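3-oxo-tetronate kinase (Cupriavidus necator, PDB 5DMH) catalyses the ATP-dependent phosphorylation of 3-oxo-tetronate to 3-oxo-tetronate 4-phosphate, as a member of the four-carbon acid sugar kinase family. Local coordinates at residues V290-A295 / V389-E394; A313-P318 / L343-S348; L319-G324 / H367-C372; A330-A335 / A374-G379. All coordinates share one frame; numbering follows the deposited sequence.

Interaction 1 of 4, residues V290-A295 / V389-E394; sequences VLAGSA and VVAGGE. With ADP (adenosine-5'-diphosphate), chain C.
Residues 290-292 and 389-391 pair as neighbouring parallel strands in the buried nucleotide-binding part of the kinase, and the loop after the first and the helix start after the second close on the phosphates of ADP. The axes of the two short strand segments come within 4.7 Å, 11° from parallel. Leu291 sits in the ladder by both its polar atoms: its N gives a nearly straight bond to Val389 O (2.8 Å), and its O receives Ala391 N. Beyond them Ala391 O takes two donors, Gly293 N in the carbonyl plane at 3.0 Å and Ser294 N above it, tying the turn after the first strand to the end of the second. Val290 and Val389 lie side by side, their CG1 methyls 4.1 Å apart. Ser294 turns OG away from its own backbone N (chi1 178°) and donates to ADP O2B at 2.6 Å. The helix start answers: Gly393 N bonds ADP O1B (2.9 Å), Glu394 N bonds O2A (2.8 Å), and the N-cap Gly392 brings its CA to 3.3 Å from O1B. Strand 343-345 flanks strand 288-292, helix 443-451 covers Val290 and Val389, and helix 393-403 packs against Leu291 and Val390.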
loop_
_atom_site.group_PDB
_atom_site.type_symbol
_atom_site.label_atom_id
_atom_site.label_comp_id
_atom_site.label_asym_id
_atom_site.label_seq_id
_atom_site.Cartn_x
_atom_site.Cartn_y
_atom_site.Cartn_z
ATOM N N VAL A 290 10.125 15.851 -4.219
ATOM C CA VAL A 290 9.601 14.605 -4.773
ATOM C C VAL A 290 10.745 13.604 -4.756
ATOM O O VAL A 290 11.825 13.931 -5.207
ATOM C CB VAL A 290 9.091 14.770 -6.206
ATOM C CG1 VAL A 290 8.370 13.527 -6.679
ATOM C CG2 VAL A 290 8.166 15.978 -6.297
ATOM N N LEU A 291 10.499 12.454 -4.127
ATOM C CA LEU A 291 11.475 11.384 -3.959
ATOM C C LEU A 291 10.944 10.135 -4.644
ATOM O O LEU A 291 9.941 9.533 -4.186
ATOM C CB LEU A 291 11.712 11.132 -2.478
ATOM C CG LEU A 291 12.169 12.331 -1.651
ATOM C CD1 LEU A 291 12.262 11.976 -0.174
ATOM C CD2 LEU A 291 13.509 12.851 -2.182
ATOM N N ALA A 292 11.602 9.722 -5.721
ATOM C CA ALA A 292 11.062 8.639 -6.545
ATOM C C ALA A 292 11.984 7.432 -6.575
ATOM O O ALA A 292 13.084 7.492 -7.111
ATOM C CB ALA A 292 10.776 9.131 -7.952
ATOM N N GLY A 293 11.527 6.348 -5.956
ATOM C CA GLY A 293 12.246 5.098 -5.940
ATOM C C GLY A 293 11.539 3.960 -6.662
ATOM O O GLY A 293 12.114 2.898 -6.821
ATOM N N SER A 294 10.299 4.177 -7.090
ATOM C CA SER A 294 9.602 3.230 -7.960
ATOM C C SER A 294 10.233 3.180 -9.357
ATOM O O SER A 294 10.630 4.206 -9.889
ATOM C CB SER A 294 8.132 3.645 -8.059
ATOM O OG SER A 294 7.377 2.793 -8.944
ATOM N N ALA A 295 10.280 1.998 -9.949
ATOM C CA ALA A 295 10.716 1.804 -11.331
ATOM C C ALA A 295 9.559 1.492 -12.298
ATOM O O ALA A 295 9.784 0.978 -13.399
ATOM C CB ALA A 295 11.714 0.673 -11.392
ATOM N N VAL A 389 6.430 14.296 -1.478
ATOM C CA VAL A 389 5.787 13.365 -2.412
ATOM C C VAL A 389 6.763 12.229 -2.686
ATOM O O VAL A 389 7.870 12.462 -3.132
ATOM C CB VAL A 389 5.445 14.062 -3.750
ATOM C CG1 VAL A 389 4.823 13.076 -4.724
ATOM C CG2 VAL A 389 4.529 15.252 -3.505
ATOM N N VAL A 390 6.348 11.008 -2.363
ATOM C CA VAL A 390 7.183 9.834 -2.461
ATOM C C VAL A 390 6.540 8.821 -3.403
ATOM O O VAL A 390 5.395 8.437 -3.212
ATOM C CB VAL A 390 7.412 9.177 -1.090
ATOM C CG1 VAL A 390 8.461 8.074 -1.210
ATOM C CG2 VAL A 390 7.814 10.200 -0.016
ATOM N N ALA A 391 7.291 8.385 -4.398
ATOM C CA ALA A 391 6.818 7.410 -5.365
ATOM C C ALA A 391 7.423 6.063 -5.052
ATOM O O ALA A 391 8.651 5.920 -5.079
ATOM C CB ALA A 391 7.190 7.848 -6.780
ATOM N N GLY A 392 6.571 5.086 -4.711
ATOM C CA GLY A 392 7.033 3.748 -4.422
ATOM C C GLY A 392 6.666 3.289 -3.009
ATOM O O GLY A 392 6.788 4.035 -2.035
ATOM N N GLY A 393 6.198 2.056 -2.908
ATOM C CA GLY A 393 5.800 1.474 -1.622
ATOM C C GLY A 393 6.923 1.311 -0.604
ATOM O O GLY A 393 6.902 1.885 0.517
ATOM N N GLU A 394 7.917 0.511 -0.977
ATOM C CA GLU A 394 9.098 0.328 -0.145
ATOM C C GLU A 394 9.792 1.660 0.051
ATOM O O GLU A 394 10.329 1.946 1.121
ATOM C CB GLU A 394 10.081 -0.646 -0.790
ATOM C CG GLU A 394 9.510 -2.021 -1.031
ATOM C CD GLU A 394 9.099 -2.734 0.239
ATOM O OE1 GLU A 394 9.802 -2.606 1.258
ATOM O OE2 GLU A 394 8.065 -3.409 0.206
HETATM P PB ADP C . 6.651 0.166 -6.309
HETATM O O1B ADP C . 5.607 0.948 -5.518
HETATM O O2B ADP C . 6.693 0.615 -7.760
HETATM O O3B ADP C . 6.552 -1.341 -6.124
HETATM P PA ADP C . 8.907 0.303 -4.448
HETATM O O1A ADP C . 9.564 1.528 -3.947
HETATM O O2A ADP C . 8.042 -0.541 -3.575
HETATM O O3A ADP C . 8.101 0.709 -5.804
HETATM O "O5'" ADP C . 9.992 -0.743 -5.000
HETATM C "C5'" ADP C . 10.961 -0.377 -5.972
HETATM C "C4'" ADP C . 12.290 -1.031 -5.607
HETATM O "O4'" ADP C . 13.165 -0.978 -6.722
HETATM C "C3'" ADP C . 12.985 -0.301 -4.464
HETATM O "O3'" ADP C . 13.690 -1.224 -3.612
HETATM C "C2'" ADP C . 13.942 0.586 -5.196
HETATM O "O2'" ADP C . 14.982 1.069 -4.371
HETATM C "C1'" ADP C . 14.366 -0.331 -6.318
HETATM N N9 ADP C . 14.943 0.445 -7.409
HETATM C C8 ADP C . 14.498 1.628 -7.898
HETATM N N7 ADP C . 15.297 2.071 -8.880
HETATM C C5 ADP C . 16.277 1.146 -9.017
HETATM C C6 ADP C . 17.462 1.017 -9.863
HETATM N N6 ADP C . 17.691 1.983 -10.776
HETATM N N1 ADP C . 18.226 -0.084 -9.722
HETATM C C2 ADP C . 17.949 -1.044 -8.815
HETATM N N3 ADP C . 16.889 -0.995 -7.976
HETATM C C4 ADP C . 16.047 0.080 -8.040
#

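Interaction 2 of 4, residues A313-P318 / L343-S348; sequences ALRIDP and LIYATS. With ADP (adenosine-5'-diphosphate), chain C.
Leu314 and Ile316 clasp strand 343-345 through the backbone, making 313-315 its parallel neighbour and the outermost strand on this side of the nucleotide-binding part. Leu314 N donates to Leu343 O (2.8 Å), Tyr345 N returns a bond to Leu314 O, and Ile316 N reaches Tyr345 O at an N-H...O angle of 171°.

The apolar contacts divide between the two faces. Leu314 CB rests on Ile344 CD1, and Ile316 CD1 meets Ile344 CG2 at 3.5 Å, facing helix 327-336. On the other face the Tyr345 ring takes the Arg315 chain: CB of Arg315 sits 4.0 Å from the ring centroid, over one face toward the rim, in a CH-pi contact, while Ala313 CB touches the edge near CE1. Tyr345 holds CG between its backbone N and carbonyl carbon (chi1 72°), which swings the ring across to the first strand.

Polar contacts gather at the end of the Arg315 chain, extended from CG to NE. Its NH2 donates in the guanidinium plane to Ser348 OG (2.9 Å), and also makes a salt bridge to Glu352; a water links Arg315 NE to Ile316 O. Ser348 OG in turn donates to Ala346 O (2.7 Å), which accepts the adenine amino group from ADP N6 at 3.3 Å.

The chain of bonds from Arg315 through Ser348 OG to Ala346 O is consistent with a second shell that positions the acceptor of the adenine amino group, so the chemistry changes from apolar strand pairing to polar base recognition at the strand ends.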
loop_
_atom_site.group_PDB
_atom_site.type_symbol
_atom_site.label_atom_id
_atom_site.label_comp_id
_atom_site.label_asym_id
_atom_site.label_seq_id
_atom_site.Cartn_x
_atom_site.Cartn_y
_atom_site.Cartn_z
ATOM N N ALA A 313 15.804 18.426 -11.375
ATOM C CA ALA A 313 15.850 17.013 -11.010
ATOM C C ALA A 313 17.287 16.504 -10.928
ATOM O O ALA A 313 18.172 16.955 -11.664
ATOM C CB ALA A 313 15.074 16.165 -12.023
ATOM N N LEU A 314 17.511 15.558 -10.035
ATOM C CA LEU A 314 18.788 14.877 -9.962
ATOM C C LEU A 314 18.573 13.384 -9.908
ATOM O O LEU A 314 17.822 12.896 -9.074
ATOM C CB LEU A 314 19.568 15.320 -8.732
ATOM C CG LEU A 314 20.928 14.646 -8.568
ATOM C CD1 LEU A 314 21.808 14.939 -9.771
ATOM C CD2 LEU A 314 21.591 15.130 -7.288
ATOM N N ARG A 315 19.263 12.662 -10.779
ATOM C CA ARG A 315 19.167 11.202 -10.812
ATOM C C ARG A 315 20.216 10.522 -9.913
ATOM O O ARG A 315 21.375 10.952 -9.836
ATOM C CB ARG A 315 19.336 10.733 -12.251
ATOM C CG ARG A 315 19.036 9.296 -12.467
ATOM C CD ARG A 315 19.102 8.948 -13.923
ATOM N NE ARG A 315 18.650 7.588 -14.147
ATOM C CZ ARG A 315 18.310 7.088 -15.333
ATOM N NH1 ARG A 315 18.385 7.840 -16.431
ATOM N NH2 ARG A 315 17.914 5.821 -15.419
ATOM N N ILE A 316 19.770 9.492 -9.211
ATOM C CA ILE A 316 20.588 8.657 -8.338
ATOM C C ILE A 316 21.074 7.424 -9.100
ATOM O O ILE A 316 20.258 6.672 -9.621
ATOM C CB ILE A 316 19.721 8.054 -7.195
ATOM C CG1 ILE A 316 19.079 9.147 -6.344
ATOM C CG2 ILE A 316 20.539 7.100 -6.360
ATOM C CD1 ILE A 316 19.996 10.259 -6.031
ATOM N N ASP A 317 22.385 7.219 -9.139
ATOM C CA ASP A 317 22.983 6.037 -9.766
ATOM C C ASP A 317 23.329 5.021 -8.690
ATOM O O ASP A 317 24.253 5.242 -7.921
ATOM C CB ASP A 317 24.261 6.436 -10.490
ATOM C CG ASP A 317 24.957 5.267 -11.177
ATOM O OD1 ASP A 317 24.515 4.108 -11.032
ATOM O OD2 ASP A 317 25.972 5.530 -11.867
ATOM N N PRO A 318 22.610 3.892 -8.648
ATOM C CA PRO A 318 22.879 2.893 -7.601
ATOM C C PRO A 318 24.345 2.448 -7.581
ATOM O O PRO A 318 24.889 2.087 -6.539
ATOM C CB PRO A 318 21.969 1.734 -7.985
ATOM C CG PRO A 318 20.850 2.376 -8.760
ATOM C CD PRO A 318 21.547 3.447 -9.556
ATOM N N LEU A 343 13.045 17.079 -7.876
ATOM C CA LEU A 343 12.833 15.646 -7.976
ATOM C C LEU A 343 14.174 14.940 -7.827
ATOM O O LEU A 343 15.126 15.255 -8.564
ATOM C CB LEU A 343 12.252 15.321 -9.355
ATOM C CG LEU A 343 12.185 13.827 -9.706
ATOM C CD1 LEU A 343 11.242 13.039 -8.813
ATOM C CD2 LEU A 343 11.811 13.661 -11.157
ATOM N N ILE A 344 14.270 14.052 -6.839
ATOM C CA ILE A 344 15.400 13.141 -6.716
ATOM C C ILE A 344 14.885 11.761 -7.064
ATOM O O ILE A 344 13.922 11.291 -6.442
ATOM C CB ILE A 344 15.979 13.170 -5.298
ATOM C CG1 ILE A 344 16.234 14.610 -4.854
ATOM C CG2 ILE A 344 17.238 12.307 -5.190
ATOM C CD1 ILE A 344 17.346 15.357 -5.610
ATOM N N TYR A 345 15.518 11.089 -8.027
ATOM C CA TYR A 345 14.934 9.867 -8.578
ATOM C C TYR A 345 15.952 8.831 -8.966
ATOM O O TYR A 345 17.014 9.153 -9.467
ATOM C CB TYR A 345 14.031 10.169 -9.797
ATOM C CG TYR A 345 14.741 10.592 -11.083
ATOM C CD1 TYR A 345 15.169 11.894 -11.251
ATOM C CD2 TYR A 345 14.985 9.686 -12.103
ATOM C CE1 TYR A 345 15.801 12.306 -12.415
ATOM C CE2 TYR A 345 15.632 10.074 -13.266
ATOM C CZ TYR A 345 16.044 11.384 -13.410
ATOM O OH TYR A 345 16.663 11.787 -14.562
ATOM N N ALA A 346 15.614 7.576 -8.711
ATOM C CA ALA A 346 16.392 6.448 -9.188
ATOM C C ALA A 346 15.654 5.759 -10.327
ATOM O O ALA A 346 16.204 4.888 -11.001
ATOM C CB ALA A 346 16.632 5.481 -8.063
ATOM N N THR A 347 14.388 6.134 -10.495
ATOM C CA THR A 347 13.511 5.622 -11.555
ATOM C C THR A 347 14.218 5.400 -12.879
ATOM O O THR A 347 14.820 6.322 -13.432
ATOM C CB THR A 347 12.329 6.582 -11.727
ATOM O OG1 THR A 347 11.790 6.888 -10.433
ATOM C CG2 THR A 347 11.233 5.985 -12.619
ATOM N N SER A 348 14.149 4.164 -13.378
ATOM C CA SER A 348 14.913 3.714 -14.549
ATOM C C SER A 348 14.118 2.672 -15.360
ATOM O O SER A 348 13.162 2.098 -14.856
ATOM C CB SER A 348 16.219 3.036 -14.120
ATOM O OG SER A 348 17.061 3.904 -13.374
HETATM P PB ADP C . 6.651 0.166 -6.309
HETATM O O1B ADP C . 5.607 0.948 -5.518
HETATM O O2B ADP C . 6.693 0.615 -7.760
HETATM O O3B ADP C . 6.552 -1.341 -6.124
HETATM P PA ADP C . 8.907 0.303 -4.448
HETATM O O1A ADP C . 9.564 1.528 -3.947
HETATM O O2A ADP C . 8.042 -0.541 -3.575
HETATM O O3A ADP C . 8.101 0.709 -5.804
HETATM O "O5'" ADP C . 9.992 -0.743 -5.000
HETATM C "C5'" ADP C . 10.961 -0.377 -5.972
HETATM C "C4'" ADP C . 12.290 -1.031 -5.607
HETATM O "O4'" ADP C . 13.165 -0.978 -6.722
HETATM C "C3'" ADP C . 12.985 -0.301 -4.464
HETATM O "O3'" ADP C . 13.690 -1.224 -3.612
HETATM C "C2'" ADP C . 13.942 0.586 -5.196
HETATM O "O2'" ADP C . 14.982 1.069 -4.371
HETATM C "C1'" ADP C . 14.366 -0.331 -6.318
HETATM N N9 ADP C . 14.943 0.445 -7.409
HETATM C C8 ADP C . 14.498 1.628 -7.898
HETATM N N7 ADP C . 15.297 2.071 -8.880
HETATM C C5 ADP C . 16.277 1.146 -9.017
HETATM C C6 ADP C . 17.462 1.017 -9.863
HETATM N N6 ADP C . 17.691 1.983 -10.776
HETATM N N1 ADP C . 18.226 -0.084 -9.722
HETATM C C2 ADP C . 17.949 -1.044 -8.815
HETATM N N3 ADP C . 16.889 -0.995 -7.976
HETATM C C4 ADP C . 16.047 0.080 -8.040
HETATM O O HOH W 1 19.616 5.799 -11.992
#

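Interaction 3 of 4, residues L319-G324 / H367-C372; sequences LALARG and HLVEQC. With ADP (adenosine-5'-diphosphate), chain C.
Leu321 and Ala322 of the short helix 318-322 pack against one side of helix 362-382, an apolar helix-helix contact within the nucleotide-binding part; another side of the same long helix meets the ribose of ADP. Leu321 carries most of the contact from the short helix. Its CG is anti to the carbonyl carbon (chi1 -67°), and the methyls diverge: CD1 lies 3.5 Å from Leu368 O and also reaches Cys372 CB, while CD2 lies 3.8 Å from Cys372 SG, one helical turn further on. Ala322 CB meets Leu368 CD1 at 3.9 Å. No hydrogen bond crosses between the segments, so the join rests on van der Waals contact alone. Val327 from the next helix, 327-336, also touches Leu321 and Cys372.

The polar chemistry lies with the end of the short helix and with the ligand. Gly324, with positive phi (78°), closes the short helix in a Schellman motif, its N bonded to Leu321 O. On the ligand side of the long helix Glu370 is extended beyond CG. Its OE1 forms a salt bridge with Lys84, and next to it Val369 CB comes within 3.3 Å of ADP O2'. Glu370 OE2 accepts a 2.7 Å hydrogen bond from ADP O3' of the ribose.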
loop_
_atom_site.group_PDB
_atom_site.type_symbol
_atom_site.label_atom_id
_atom_site.label_comp_id
_atom_site.label_asym_id
_atom_site.label_seq_id
_atom_site.Cartn_x
_atom_site.Cartn_y
_atom_site.Cartn_z
ATOM N N LEU A 319 24.992 2.466 -8.734
ATOM C CA LEU A 319 26.385 2.019 -8.791
ATOM C C LEU A 319 27.302 2.997 -8.067
ATOM O O LEU A 319 28.303 2.590 -7.476
ATOM C CB LEU A 319 26.835 1.805 -10.233
ATOM C CG LEU A 319 26.019 0.826 -11.086
ATOM C CD1 LEU A 319 26.668 0.718 -12.460
ATOM C CD2 LEU A 319 25.936 -0.510 -10.425
ATOM N N ALA A 320 26.959 4.283 -8.103
ATOM C CA ALA A 320 27.687 5.308 -7.333
ATOM C C ALA A 320 27.480 5.139 -5.829
ATOM O O ALA A 320 28.428 5.296 -5.042
ATOM C CB ALA A 320 27.267 6.704 -7.764
ATOM N N LEU A 321 26.255 4.801 -5.427
ATOM C CA LEU A 321 25.968 4.478 -4.030
ATOM C C LEU A 321 26.835 3.325 -3.526
ATOM O O LEU A 321 27.438 3.418 -2.457
ATOM C CB LEU A 321 24.471 4.140 -3.831
ATOM C CG LEU A 321 23.499 5.302 -4.046
ATOM C CD1 LEU A 321 22.056 4.839 -3.998
ATOM C CD2 LEU A 321 23.723 6.443 -3.044
ATOM N N ALA A 322 26.915 2.250 -4.309
ATOM C CA ALA A 322 27.710 1.081 -3.944
ATOM C C ALA A 322 29.203 1.400 -3.873
ATOM O O ALA A 322 29.893 0.821 -3.054
ATOM C CB ALA A 322 27.445 -0.083 -4.920
ATOM N N ARG A 323 29.696 2.316 -4.712
ATOM C CA ARG A 323 31.105 2.754 -4.638
ATOM C C ARG A 323 31.353 3.716 -3.470
ATOM O O ARG A 323 32.486 4.117 -3.214
ATOM C CB ARG A 323 31.543 3.458 -5.926
ATOM C CG ARG A 323 31.587 2.588 -7.167
ATOM C CD ARG A 323 32.259 3.318 -8.319
ATOM N NE ARG A 323 31.460 4.438 -8.842
ATOM C CZ ARG A 323 30.598 4.358 -9.857
ATOM N NH1 ARG A 323 30.391 3.207 -10.476
ATOM N NH2 ARG A 323 29.922 5.434 -10.254
ATOM N N GLY A 324 30.283 4.117 -2.799
ATOM C CA GLY A 324 30.371 4.982 -1.644
ATOM C C GLY A 324 30.602 6.425 -2.012
ATOM O O GLY A 324 31.165 7.181 -1.220
ATOM N N HIS A 367 17.953 -1.728 -1.565
ATOM C CA HIS A 367 18.151 -1.099 -0.263
ATOM C C HIS A 367 19.077 0.134 -0.309
ATOM O O HIS A 367 18.810 1.124 0.390
ATOM C CB HIS A 367 18.596 -2.120 0.789
ATOM C CG HIS A 367 17.483 -3.018 1.246
ATOM N ND1 HIS A 367 17.689 -4.121 2.052
ATOM C CD2 HIS A 367 16.151 -2.979 0.996
ATOM C CE1 HIS A 367 16.532 -4.719 2.277
ATOM N NE2 HIS A 367 15.582 -4.047 1.650
ATOM N N LEU A 368 20.120 0.116 -1.138
ATOM C CA LEU A 368 20.954 1.319 -1.291
ATOM C C LEU A 368 20.110 2.502 -1.752
ATOM O O LEU A 368 20.218 3.616 -1.232
ATOM C CB LEU A 368 22.093 1.082 -2.280
ATOM C CG LEU A 368 23.226 0.217 -1.774
ATOM C CD1 LEU A 368 24.103 -0.356 -2.905
ATOM C CD2 LEU A 368 24.084 1.017 -0.769
ATOM N N VAL A 369 19.245 2.270 -2.730
ATOM C CA VAL A 369 18.415 3.346 -3.238
ATOM C C VAL A 369 17.420 3.855 -2.192
ATOM O O VAL A 369 17.266 5.060 -2.026
ATOM C CB VAL A 369 17.680 2.940 -4.521
ATOM C CG1 VAL A 369 16.610 4.012 -4.912
ATOM C CG2 VAL A 369 18.687 2.661 -5.655
ATOM N N GLU A 370 16.735 2.935 -1.503
ATOM C CA GLU A 370 15.814 3.282 -0.452
ATOM C C GLU A 370 16.516 4.110 0.616
ATOM O O GLU A 370 15.985 5.130 1.049
ATOM C CB GLU A 370 15.205 2.007 0.184
ATOM C CG GLU A 370 14.232 1.261 -0.720
ATOM C CD GLU A 370 13.749 -0.051 -0.137
ATOM O OE1 GLU A 370 13.804 -0.212 1.107
ATOM O OE2 GLU A 370 13.351 -0.944 -0.931
ATOM N N GLN A 371 17.696 3.663 1.026
ATOM C CA GLN A 371 18.456 4.324 2.105
ATOM C C GLN A 371 18.851 5.741 1.706
ATOM O O GLN A 371 18.851 6.662 2.532
ATOM C CB GLN A 371 19.717 3.524 2.406
ATOM C CG GLN A 371 19.472 2.247 3.192
ATOM C CD GLN A 371 20.742 1.410 3.360
ATOM O OE1 GLN A 371 21.862 1.941 3.355
ATOM N NE2 GLN A 371 20.569 0.092 3.500
ATOM N N CYS A 372 19.208 5.905 0.432
ATOM C CA CYS A 372 19.639 7.200 -0.094
ATOM C C CYS A 372 18.496 8.198 -0.055
ATOM O O CYS A 372 18.619 9.316 0.480
ATOM C CB CYS A 372 20.159 7.035 -1.517
ATOM S SG CYS A 372 20.699 8.566 -2.278
HETATM P PB ADP C . 6.651 0.166 -6.309
HETATM O O1B ADP C . 5.607 0.948 -5.518
HETATM O O2B ADP C . 6.693 0.615 -7.760
HETATM O O3B ADP C . 6.552 -1.341 -6.124
HETATM P PA ADP C . 8.907 0.303 -4.448
HETATM O O1A ADP C . 9.564 1.528 -3.947
HETATM O O2A ADP C . 8.042 -0.541 -3.575
HETATM O O3A ADP C . 8.101 0.709 -5.804
HETATM O "O5'" ADP C . 9.992 -0.743 -5.000
HETATM C "C5'" ADP C . 10.961 -0.377 -5.972
HETATM C "C4'" ADP C . 12.290 -1.031 -5.607
HETATM O "O4'" ADP C . 13.165 -0.978 -6.722
HETATM C "C3'" ADP C . 12.985 -0.301 -4.464
HETATM O "O3'" ADP C . 13.690 -1.224 -3.612
HETATM C "C2'" ADP C . 13.942 0.586 -5.196
HETATM O "O2'" ADP C . 14.982 1.069 -4.371
HETATM C "C1'" ADP C . 14.366 -0.331 -6.318
HETATM N N9 ADP C . 14.943 0.445 -7.409
HETATM C C8 ADP C . 14.498 1.628 -7.898
HETATM N N7 ADP C . 15.297 2.071 -8.880
HETATM C C5 ADP C . 16.277 1.146 -9.017
HETATM C C6 ADP C . 17.462 1.017 -9.863
HETATM N N6 ADP C . 17.691 1.983 -10.776
HETATM N N1 ADP C . 18.226 -0.084 -9.722
HETATM C C2 ADP C . 17.949 -1.044 -8.815
HETATM N N3 ADP C . 16.889 -0.995 -7.976
HETATM C C4 ADP C . 16.047 0.080 -8.040
#

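Interaction 4 of 4, residues A330-A335 / A374-G379; sequences AALAFA and ATVAAG
Thr375 and Leu332 open the contact between helix 362-382 and helix 327-336, though only lightly: Leu332 CD2 comes to 4.4 Å from Thr375 O. The hydroxyl of Thr375 has its strongest polar partner in Gln371 O, one turn earlier in its own helix, so its polar end does not serve this junction.

Val376 follows and carries most of the contact on its own helix. A chi1 of 171° fans the two Val376 methyls toward different residues of the partner helix. CG2 meets Ala331 CB at 3.7 Å, where the small alanine lets the branch come close, and CG1 lies 4.0 Å from Leu332 CD1. That same leucine methyl also approaches Val376 O at 3.5 Å, so Leu332 lies along the helix backbone as well as against the valine. Beneath, Val376 rests on Leu291 of strand 288-292.

Two helices thus cross on one face of the parallel sheet of the nucleotide-binding part; the axes of the two segments approach to 9.5 Å with a signed crossing angle of -42°. No hydrogen bond spans them.

Ala377 turns away from helix 327-336 toward Leu291 and helix 393-403. At Gly379 the surface is bare of a side chain, and Leu332 CD1 settles 4.0 Å from its CA. Leu332 also touches Leu380, just beyond.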
loop_
_atom_site.group_PDB
_atom_site.type_symbol
_atom_site.label_atom_id
_atom_site.label_comp_id
_atom_site.label_asym_id
_atom_site.label_seq_id
_atom_site.Cartn_x
_atom_site.Cartn_y
_atom_site.Cartn_z
ATOM N N ALA A 330 24.986 15.042 -2.359
ATOM C CA ALA A 330 24.825 15.803 -3.601
ATOM C C ALA A 330 23.366 16.148 -3.846
ATOM O O ALA A 330 23.049 17.242 -4.342
ATOM C CB ALA A 330 25.373 15.029 -4.778
ATOM N N ALA A 331 22.480 15.207 -3.531
ATOM C CA ALA A 331 21.041 15.431 -3.683
ATOM C C ALA A 331 20.541 16.496 -2.725
ATOM O O ALA A 331 19.760 17.344 -3.099
ATOM C CB ALA A 331 20.290 14.156 -3.483
ATOM N N LEU A 332 21.008 16.451 -1.481
ATOM C CA LEU A 332 20.709 17.474 -0.505
ATOM C C LEU A 332 21.168 18.863 -0.956
ATOM O O LEU A 332 20.444 19.851 -0.822
ATOM C CB LEU A 332 21.417 17.123 0.805
ATOM C CG LEU A 332 20.686 16.533 2.011
ATOM C CD1 LEU A 332 19.203 16.544 1.872
ATOM C CD2 LEU A 332 21.207 15.135 2.303
ATOM N N ALA A 333 22.391 18.937 -1.461
ATOM C CA ALA A 333 22.950 20.198 -1.934
ATOM C C ALA A 333 22.130 20.704 -3.112
ATOM O O ALA A 333 21.910 21.899 -3.256
ATOM C CB ALA A 333 24.418 20.018 -2.335
ATOM N N PHE A 334 21.673 19.782 -3.950
ATOM C CA PHE A 334 20.911 20.152 -5.140
ATOM C C PHE A 334 19.574 20.770 -4.722
ATOM O O PHE A 334 19.206 21.869 -5.169
ATOM C CB PHE A 334 20.698 18.909 -6.013
ATOM C CG PHE A 334 19.993 19.185 -7.296
ATOM C CD1 PHE A 334 20.659 19.824 -8.341
ATOM C CD2 PHE A 334 18.679 18.816 -7.474
ATOM C CE1 PHE A 334 20.026 20.091 -9.529
ATOM C CE2 PHE A 334 18.028 19.083 -8.683
ATOM C CZ PHE A 334 18.707 19.719 -9.708
ATOM N N ALA A 335 18.864 20.067 -3.843
ATOM C CA ALA A 335 17.615 20.557 -3.289
ATOM C C ALA A 335 17.815 21.891 -2.574
ATOM O O ALA A 335 17.016 22.806 -2.745
ATOM C CB ALA A 335 16.996 19.506 -2.352
ATOM N N ALA A 374 15.836 7.970 1.710
ATOM C CA ALA A 374 15.442 8.178 3.087
ATOM C C ALA A 374 16.387 9.198 3.772
ATOM O O ALA A 374 15.947 10.065 4.536
ATOM C CB ALA A 374 15.427 6.860 3.836
ATOM N N THR A 375 17.682 9.081 3.503
ATOM C CA THR A 375 18.655 10.063 4.009
ATOM C C THR A 375 18.354 11.484 3.475
ATOM O O THR A 375 18.347 12.473 4.224
ATOM C CB THR A 375 20.078 9.672 3.610
ATOM O OG1 THR A 375 20.430 8.453 4.248
ATOM C CG2 THR A 375 21.087 10.797 3.984
ATOM N N VAL A 376 18.062 11.581 2.186
ATOM C CA VAL A 376 17.704 12.872 1.614
ATOM C C VAL A 376 16.463 13.421 2.331
ATOM O O VAL A 376 16.451 14.558 2.758
ATOM C CB VAL A 376 17.457 12.807 0.123
ATOM C CG1 VAL A 376 16.868 14.115 -0.365
ATOM C CG2 VAL A 376 18.765 12.486 -0.605
ATOM N N ALA A 377 15.442 12.593 2.531
ATOM C CA ALA A 377 14.274 13.066 3.265
ATOM C C ALA A 377 14.594 13.560 4.688
ATOM O O ALA A 377 14.121 14.615 5.124
ATOM C CB ALA A 377 13.225 11.981 3.304
ATOM N N ALA A 378 15.382 12.793 5.426
ATOM C CA ALA A 378 15.739 13.184 6.794
ATOM C C ALA A 378 16.501 14.512 6.804
ATOM O O ALA A 378 16.238 15.386 7.626
ATOM C CB ALA A 378 16.558 12.101 7.469
ATOM N N GLY A 379 17.431 14.652 5.872
ATOM C CA GLY A 379 18.208 15.877 5.732
ATOM C C GLY A 379 17.338 17.082 5.429
ATOM O O GLY A 379 17.542 18.173 5.976
#

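How the interactions relate
Interactions 1 and 2 are strand pairings in the same sheet, joined because strands 288-292 and 343-345 are neighbours: Val290 O and Ala292 N appear to bond Ile344. Interaction 1 is buried throughout, while interaction 2 reaches an edge strand with the exposed Arg315. Interactions 3 and 4 are apolar helix contacts without hydrogen bonds across them, both on helix 362-382, with interaction 3 only partly buried. The helices cover the strands: strand 288-292 packs under interaction 4, Leu314 and Ile344 meet Ala331, and Ala346 meets Val369. ADP touches interactions 1, 2 and 3 through its phosphates, adenine and ribose in turn; interaction 4 lies away from it.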